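Local coordinates for hypothetical protein Atu0636 (Agrobacterium tumefaciens, PDB 2OZV) that is of uncharacterised function but is predicted to be an O-methyltransferase, probably transferring a methyl group to an oxygen of its substrate, at residues Pro83-Ala86 / Ala87-Ala90. Sequence-based numbering, arbitrary orientation.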
loop_
_atom_site.group_PDB
_atom_site.type_symbol
_atom_site.label_atom_id
_atom_site.label_comp_id
_atom_site.label_asym_id
_atom_site.label_seq_id
_atom_site.Cartn_x
_atom_site.Cartn_y
_atom_site.Cartn_z
ATOM N N PRO B 83 23.449 31.102 8.396
ATOM C CA PRO B 83 23.782 31.105 9.822
ATOM C C PRO B 83 22.816 30.262 10.652
ATOM O O PRO B 83 23.199 29.760 11.711
ATOM C CB PRO B 83 23.720 32.598 10.208
ATOM C CG PRO B 83 22.840 33.229 9.189
ATOM C CD PRO B 83 22.970 32.418 7.923
ATOM N N ASP B 84 21.596 30.086 10.153
ATOM C CA ASP B 84 20.614 29.229 10.803
ATOM C C ASP B 84 20.981 27.749 10.776
ATOM O O ASP B 84 20.348 26.948 11.475
ATOM C CB ASP B 84 19.232 29.424 10.183
ATOM C CG ASP B 84 18.556 30.711 10.658
ATOM O OD1 ASP B 84 19.213 31.540 11.325
ATOM O OD2 ASP B 84 17.358 30.884 10.364
ATOM N N ASN B 85 21.971 27.386 9.957
ATOM C CA ASN B 85 22.440 25.985 9.857
ATOM C C ASN B 85 23.787 25.753 10.540
ATOM O O ASN B 85 24.281 24.628 10.582
ATOM C CB ASN B 85 22.560 25.555 8.402
ATOM C CG ASN B 85 21.251 25.617 7.664
ATOM O OD1 ASN B 85 20.188 25.316 8.214
ATOM N ND2 ASN B 85 21.318 25.980 6.392
ATOM N N ALA B 86 24.372 26.814 11.080
ATOM C CA ALA B 86 25.735 26.756 11.610
ATOM C C ALA B 86 25.916 25.814 12.798
ATOM O O ALA B 86 27.016 25.314 13.024
ATOM C CB ALA B 86 26.254 28.173 11.953
ATOM N N ALA B 87 24.852 25.580 13.564
ATOM C CA ALA B 87 24.960 24.705 14.731
ATOM C C ALA B 87 25.307 23.239 14.373
ATOM O O ALA B 87 25.938 22.537 15.173
ATOM C CB ALA B 87 23.688 24.753 15.558
ATOM N N PHE B 88 24.929 22.788 13.175
ATOM C CA PHE B 88 25.110 21.371 12.807
ATOM C C PHE B 88 25.854 21.171 11.481
ATOM O O PHE B 88 26.149 20.047 11.108
ATOM C CB PHE B 88 23.758 20.666 12.733
ATOM C CG PHE B 88 22.819 21.282 11.730
ATOM C CD1 PHE B 88 22.958 21.004 10.374
ATOM C CD2 PHE B 88 21.838 22.184 12.142
ATOM C CE1 PHE B 88 22.114 21.613 9.420
ATOM C CE2 PHE B 88 20.989 22.796 11.214
ATOM C CZ PHE B 88 21.123 22.492 9.846
ATOM N N SER B 89 26.111 22.254 10.759
ATOM C CA SER B 89 26.682 22.165 9.411
ATOM C C SER B 89 28.040 21.456 9.348
ATOM O O SER B 89 28.368 20.846 8.341
ATOM C CB SER B 89 26.761 23.556 8.767
ATOM O OG SER B 89 27.729 24.362 9.400
ATOM N N ALA B 90 28.807 21.513 10.438
ATOM C CA ALA B 90 30.121 20.861 10.485
ATOM C C ALA B 90 29.996 19.357 10.305
ATOM O O ALA B 90 30.950 18.701 9.889
ATOM C CB ALA B 90 30.825 21.164 11.793
HETATM O O HOH W 1 28.330 22.739 13.047
#
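Phe88 lays its ring over the backbone carbonyl of Asn85, three residues earlier. One face of the ring takes Asn85 O, which sits 3.6 Å above the plane and over its centre. The Asn85 side chain runs alongside the ring and points the same way, with Asn85 OD1 3.4 Å from Phe88 CZ. The amide and ring planes are 52° apart, so the two groups do not stack flat. Phe88 has CG between its backbone N and carbonyl carbon (chi1 59°), which turns the ring back over the Asn85 carbonyl. Phe88 N donates to Asn85 O at 3.2 Å, from above the carbonyl plane, and closes a beta turn after the 3-10 segment 83-85. Ser89 N adds a weak bond of 3.0 Å to Asn85 O. A water links Ala86 O to Ala90 N in place of a direct bond. The turn lies at the surface, between helix 70-80 and the outermost strand 92-96. The ring also packs on Met52, Ala55 and Ala56 of helix 49-57, and Asn85 ND2 bonds to Ser79 O. An oxygen over a pi face is no obvious electrostatic attraction, so the turn's bonds and the ring's packing on helix 49-57 probably set this position.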